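Long-range contacts in 3-oxoacyl-[acyl-carrier-protein] synthase, mitochondrial (Arabidopsis thaliana, PDB 2IX4), which catalyses the condensation step of mitochondrial fatty acid synthesis, lengthening an acyl chain by two carbons taken from malonyl-ACP: residues S208-L213 with F246-G251; L57-A62 with R222-K227. All blocks are in the same frame, centred on the assembly; numbering follows the deposited sequence.

Interaction 1. Residues S208-L213 with F246-G251; sequences SSIDAL and FVIGEG
Ile210 is the hub of this contact, with Ile248 alongside it and Glu250 lying across its end. The two isoleucines lie side by side, running opposite ways, and CG1 of Ile210 rests 3.8 Å from CG2 of Ile248. CG1 of Ile210 stands anti to its own carbonyl carbon (chi1 -53°), and the extended chain beyond it carries CD1 to the aliphatic part of Glu250. There the glutamate chain is nearly perpendicular to the isoleucine, CD1 of Ile210 lying 3.8 Å from CG of Glu250 and only slightly farther from its CB and CD. Glu250 thus presents its methylenes to a hydrocarbon while its carboxylate reaches polar partners: Tyr91 OH bonds to OE1, and the backbone N of Val65 to OE2. Two partners on the buried carboxylate would be expected to hold its orientation and perhaps stabilise its charge.

OG of Ser208 lies 3.1 Å from OE1 of Glu250. A water molecule joins the two main chains, accepting from Ser209 N at 2.8 Å and donating to Gly249 O at 2.6 Å. Ser209 OG turns to Ser214 OG instead, and Asp211 N-caps helix 212-220.

Gly249 lies about 6 Å from the side chain of His359, a predicted active-site residue, and the Ser209 side chain is about 7 Å from bound hexanoic acid. The arrangement is that of a thiolase-like condensing enzyme, in which one loop leaves strand 200-207 and the other leads into its antiparallel neighbour 251-259, both near the active site.

Interaction 2. Residues L57-A62 with R222-K227; sequences LSSKVA and RALSTK
Ser59 meets the 222-227 loop with both of its side-chain atoms, OG bonding to Ser225 and CB packing on Leu224. OG lies anti to the backbone N (chi1 -175°) and donates to Ser225 O at 2.7 Å, approaching in the plane of the carbonyl with a C=O...OG angle of 159°. CB of Ser59 sits 3.6 Å from CB of Leu224 and just as near its CD1, so the leucine bends round the serine methylene. An alanine here would keep CB against Leu224 but remove the donor, and the buried Ser225 carbonyl would probably lose its mate in this contact, where no other side-chain hydrogen bond joins the two segments.

The loop that receives Ser59 begins at the end of helix 212-220, where Arg222 closes the last turn in a Schellman motif with positive phi. Residues 57-62 lead into strand 61-63, which pairs with strand 32-34 in a small two-stranded antiparallel sheet, set apart from the large central sheet of the thiolase-like fold. Leu224 also packs on Phe218, part of the hexanoic acid pocket, its own side chain being about 8 Å from the ligand.

Thr226 continues the contact toward the exposed side. Its CG2, anti to the carbonyl carbon, lies 3.7 Å from CB of Ser58. CB of Thr226 comes 3.6 Å from Ser58 O, a carbonyl that accepts a hydrogen bond from ND2 of Asn229, whose OD1 receives Lys60 N. Asp244 binds Ser225 OG and the backbone N atoms of Thr226 and Lys227. Lys60 arches back over its own turn, and its NZ donates to Leu57 O at 2.8 Å.

Overall arrangement
From the N terminus the chain first passes 57-62, at the start of strand 61-63, then leaves strand 200-207 through 208-213 into helix 212-220. Beyond that helix, 222-227 returns to 57-62, and interaction 2 closes a loop of some 160 residues. Residues 246-251, leading into strand 251-259, then return to 208-213, so interaction 1 closes a much shorter loop that crosses the first. The two meet where Phe246 forms probable backbone hydrogen bonds with Ala223 and Ser225, and where Leu224 packs on Phe246 and Ile248. Together they tie the small peripheral sheet and the loops around helix 212-220 to the ends of the neighbouring strands 200-207 and 251-259 of the central sheet.

Interaction 1. Residues S208-L213 with F246-G251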
loop_
_atom_site.group_PDB
_atom_site.type_symbol
_atom_site.label_atom_id
_atom_site.label_comp_id
_atom_site.label_asym_id
_atom_site.label_seq_id
_atom_site.Cartn_x
_atom_site.Cartn_y
_atom_site.Cartn_z
ATOM N N SER A 208 -6.038 -3.588 -12.688
ATOM C CA SER A 208 -6.956 -4.260 -13.586
ATOM C C SER A 208 -8.278 -4.370 -12.864
ATOM O O SER A 208 -8.617 -5.413 -12.306
ATOM C CB SER A 208 -6.439 -5.637 -13.970
ATOM O OG SER A 208 -7.245 -6.180 -14.997
ATOM N N SER A 209 -9.016 -3.270 -12.867
ATOM C CA SER A 209 -10.227 -3.170 -12.076
ATOM C C SER A 209 -11.453 -2.848 -12.934
ATOM O O SER A 209 -12.364 -2.156 -12.485
ATOM C CB SER A 209 -10.034 -2.128 -10.968
ATOM O OG SER A 209 -10.830 -2.440 -9.839
ATOM N N ILE A 210 -11.479 -3.350 -14.170
ATOM C CA ILE A 210 -12.680 -3.228 -15.000
ATOM C C ILE A 210 -13.526 -4.490 -14.861
ATOM O O ILE A 210 -13.255 -5.514 -15.491
ATOM C CB ILE A 210 -12.384 -2.912 -16.494
ATOM C CG1 ILE A 210 -11.470 -1.687 -16.626
ATOM C CG2 ILE A 210 -13.703 -2.683 -17.252
ATOM C CD1 ILE A 210 -11.003 -1.407 -18.043
ATOM N N ASP A 211 -14.547 -4.396 -14.015
ATOM C CA ASP A 211 -15.437 -5.507 -13.709
ATOM C C ASP A 211 -16.724 -4.959 -13.110
ATOM O O ASP A 211 -16.788 -3.782 -12.750
ATOM C CB ASP A 211 -14.770 -6.495 -12.738
ATOM C CG ASP A 211 -14.190 -5.810 -11.507
ATOM O OD1 ASP A 211 -14.962 -5.360 -10.632
ATOM O OD2 ASP A 211 -12.951 -5.729 -11.413
ATOM N N ALA A 212 -17.726 -5.825 -12.991
ATOM C CA ALA A 212 -19.071 -5.438 -12.561
ATOM C C ALA A 212 -19.105 -4.555 -11.317
ATOM O O ALA A 212 -19.663 -3.456 -11.346
ATOM C CB ALA A 212 -19.921 -6.675 -12.346
ATOM N N LEU A 213 -18.500 -5.037 -10.233
ATOM C CA LEU A 213 -18.584 -4.349 -8.949
ATOM C C LEU A 213 -17.756 -3.066 -8.896
ATOM O O LEU A 213 -18.150 -2.101 -8.241
ATOM C CB LEU A 213 -18.218 -5.292 -7.796
ATOM C CG LEU A 213 -18.684 -4.870 -6.400
ATOM C CD1 LEU A 213 -20.172 -4.485 -6.393
ATOM C CD2 LEU A 213 -18.393 -5.970 -5.378
ATOM N N PHE A 246 -14.762 10.493 -14.734
ATOM C CA PHE A 246 -13.696 9.776 -15.432
ATOM C C PHE A 246 -14.150 8.447 -16.046
ATOM O O PHE A 246 -15.243 7.953 -15.766
ATOM C CB PHE A 246 -12.417 9.630 -14.580
ATOM C CG PHE A 246 -12.550 8.728 -13.383
ATOM C CD1 PHE A 246 -12.366 7.350 -13.503
ATOM C CD2 PHE A 246 -12.803 9.262 -12.122
ATOM C CE1 PHE A 246 -12.460 6.514 -12.390
ATOM C CE2 PHE A 246 -12.899 8.436 -11.005
ATOM C CZ PHE A 246 -12.727 7.058 -11.139
ATOM N N VAL A 247 -13.300 7.900 -16.905
ATOM C CA VAL A 247 -13.540 6.620 -17.542
ATOM C C VAL A 247 -12.479 5.679 -17.000
ATOM O O VAL A 247 -11.291 5.966 -17.118
ATOM C CB VAL A 247 -13.427 6.735 -19.082
ATOM C CG1 VAL A 247 -13.588 5.377 -19.741
ATOM C CG2 VAL A 247 -14.465 7.717 -19.625
ATOM N N ILE A 248 -12.916 4.580 -16.382
ATOM C CA ILE A 248 -12.005 3.604 -15.786
ATOM C C ILE A 248 -11.144 2.979 -16.876
ATOM O O ILE A 248 -11.649 2.578 -17.922
ATOM C CB ILE A 248 -12.751 2.487 -14.991
ATOM C CG1 ILE A 248 -13.539 3.078 -13.822
ATOM C CG2 ILE A 248 -11.773 1.457 -14.430
ATOM C CD1 ILE A 248 -14.341 2.054 -13.031
ATOM N N GLY A 249 -9.840 2.933 -16.629
ATOM C CA GLY A 249 -8.900 2.266 -17.523
ATOM C C GLY A 249 -8.117 1.216 -16.761
ATOM O O GLY A 249 -8.294 1.059 -15.558
ATOM N N GLU A 250 -7.243 0.498 -17.461
ATOM C CA GLU A 250 -6.432 -0.545 -16.839
ATOM C C GLU A 250 -5.040 -0.591 -17.465
ATOM O O GLU A 250 -4.844 -0.141 -18.594
ATOM C CB GLU A 250 -7.109 -1.914 -16.992
ATOM C CG GLU A 250 -7.321 -2.327 -18.448
ATOM C CD GLU A 250 -7.735 -3.775 -18.619
ATOM O OE1 GLU A 250 -7.652 -4.554 -17.644
ATOM O OE2 GLU A 250 -8.142 -4.136 -19.743
ATOM N N GLY A 251 -4.084 -1.139 -16.724
ATOM C CA GLY A 251 -2.742 -1.371 -17.258
ATOM C C GLY A 251 -1.671 -1.232 -16.202
ATOM O O GLY A 251 -1.949 -1.313 -15.005
HETATM O O HOH W 1 -8.488 -0.637 -13.608
#

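Interaction 2. Residues L57-A62 with R222-K227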
loop_
_atom_site.group_PDB
_atom_site.type_symbol
_atom_site.label_atom_id
_atom_site.label_comp_id
_atom_site.label_asym_id
_atom_site.label_seq_id
_atom_site.Cartn_x
_atom_site.Cartn_y
_atom_site.Cartn_z
ATOM N N LEU A 57 -25.370 -0.600 -14.609
ATOM C CA LEU A 57 -24.187 0.238 -14.742
ATOM C C LEU A 57 -24.490 1.552 -15.459
ATOM O O LEU A 57 -24.837 1.567 -16.643
ATOM C CB LEU A 57 -23.073 -0.525 -15.466
ATOM C CG LEU A 57 -22.658 -1.896 -14.923
ATOM C CD1 LEU A 57 -21.556 -2.480 -15.796
ATOM C CD2 LEU A 57 -22.211 -1.826 -13.464
ATOM N N SER A 58 -24.360 2.655 -14.723
ATOM C CA SER A 58 -24.541 3.996 -15.271
ATOM C C SER A 58 -23.484 4.301 -16.330
ATOM O O SER A 58 -23.791 4.858 -17.386
ATOM C CB SER A 58 -24.476 5.032 -14.151
ATOM O OG SER A 58 -25.596 4.911 -13.294
ATOM N N SER A 59 -22.244 3.925 -16.035
ATOM C CA SER A 59 -21.130 4.124 -16.948
ATOM C C SER A 59 -20.891 2.856 -17.754
ATOM O O SER A 59 -20.623 1.800 -17.184
ATOM C CB SER A 59 -19.874 4.486 -16.161
ATOM O OG SER A 59 -18.795 4.798 -17.022
ATOM N N LYS A 60 -20.992 2.967 -19.077
ATOM C CA LYS A 60 -20.836 1.815 -19.971
ATOM C C LYS A 60 -19.681 2.014 -20.954
ATOM O O LYS A 60 -19.740 1.571 -22.108
ATOM C CB LYS A 60 -22.149 1.516 -20.710
ATOM C CG LYS A 60 -23.311 1.110 -19.791
ATOM C CD LYS A 60 -24.541 0.739 -20.594
ATOM C CE LYS A 60 -25.699 0.313 -19.701
ATOM N NZ LYS A 60 -26.367 1.468 -19.031
ATOM N N VAL A 61 -18.636 2.689 -20.479
ATOM C CA VAL A 61 -17.412 2.927 -21.255
ATOM C C VAL A 61 -16.190 2.622 -20.394
ATOM O O VAL A 61 -16.224 2.795 -19.173
ATOM C CB VAL A 61 -17.324 4.387 -21.823
ATOM C CG1 VAL A 61 -18.422 4.646 -22.854
ATOM C CG2 VAL A 61 -17.375 5.437 -20.704
ATOM N N ALA A 62 -15.118 2.152 -21.030
ATOM C CA ALA A 62 -13.875 1.848 -20.325
ATOM C C ALA A 62 -12.710 1.757 -21.303
ATOM O O ALA A 62 -12.916 1.603 -22.508
ATOM C CB ALA A 62 -14.011 0.551 -19.517
ATOM N N ARG A 222 -20.603 8.377 -7.939
ATOM C CA ARG A 222 -20.845 9.424 -8.939
ATOM C C ARG A 222 -19.529 9.968 -9.501
ATOM O O ARG A 222 -19.377 11.169 -9.737
ATOM C CB ARG A 222 -21.733 10.536 -8.366
ATOM C CG ARG A 222 -23.117 10.055 -7.961
ATOM C CD ARG A 222 -23.747 10.976 -6.936
ATOM N NE ARG A 222 -25.081 10.520 -6.548
ATOM C CZ ARG A 222 -25.856 11.123 -5.651
ATOM N NH1 ARG A 222 -25.438 12.221 -5.032
ATOM N NH2 ARG A 222 -27.054 10.627 -5.369
ATOM N N ALA A 223 -18.584 9.061 -9.721
ATOM C CA ALA A 223 -17.251 9.427 -10.169
ATOM C C ALA A 223 -17.043 9.197 -11.666
ATOM O O ALA A 223 -16.093 9.730 -12.247
ATOM C CB ALA A 223 -16.202 8.664 -9.364
ATOM N N LEU A 224 -17.932 8.414 -12.280
ATOM C CA LEU A 224 -17.759 7.979 -13.672
ATOM C C LEU A 224 -18.587 8.749 -14.696
ATOM O O LEU A 224 -19.675 9.247 -14.392
ATOM C CB LEU A 224 -18.043 6.477 -13.812
ATOM C CG LEU A 224 -17.192 5.473 -13.026
ATOM C CD1 LEU A 224 -17.508 4.044 -13.445
ATOM C CD2 LEU A 224 -15.704 5.748 -13.180
ATOM N N SER A 225 -18.052 8.829 -15.914
ATOM C CA SER A 225 -18.754 9.385 -17.069
ATOM C C SER A 225 -19.945 8.503 -17.449
ATOM O O SER A 225 -19.810 7.281 -17.518
ATOM C CB SER A 225 -17.786 9.484 -18.251
ATOM O OG SER A 225 -18.446 9.895 -19.432
ATOM N N THR A 226 -21.102 9.117 -17.699
ATOM C CA THR A 226 -22.324 8.366 -18.022
ATOM C C THR A 226 -23.051 8.811 -19.302
ATOM O O THR A 226 -23.732 8.002 -19.937
ATOM C CB THR A 226 -23.352 8.381 -16.854
ATOM O OG1 THR A 226 -23.935 9.684 -16.734
ATOM C CG2 THR A 226 -22.701 7.981 -15.530
ATOM N N LYS A 227 -22.911 10.081 -19.677
ATOM C CA LYS A 227 -23.700 10.645 -20.781
ATOM C C LYS A 227 -23.094 10.471 -22.182
ATOM O O LYS A 227 -23.697 10.893 -23.174
ATOM C CB LYS A 227 -24.037 12.119 -20.510
ATOM C CG LYS A 227 -22.906 13.112 -20.757
ATOM C CD LYS A 227 -23.181 14.410 -20.015
ATOM C CE LYS A 227 -22.311 15.551 -20.504
ATOM N NZ LYS A 227 -22.954 16.278 -21.629
#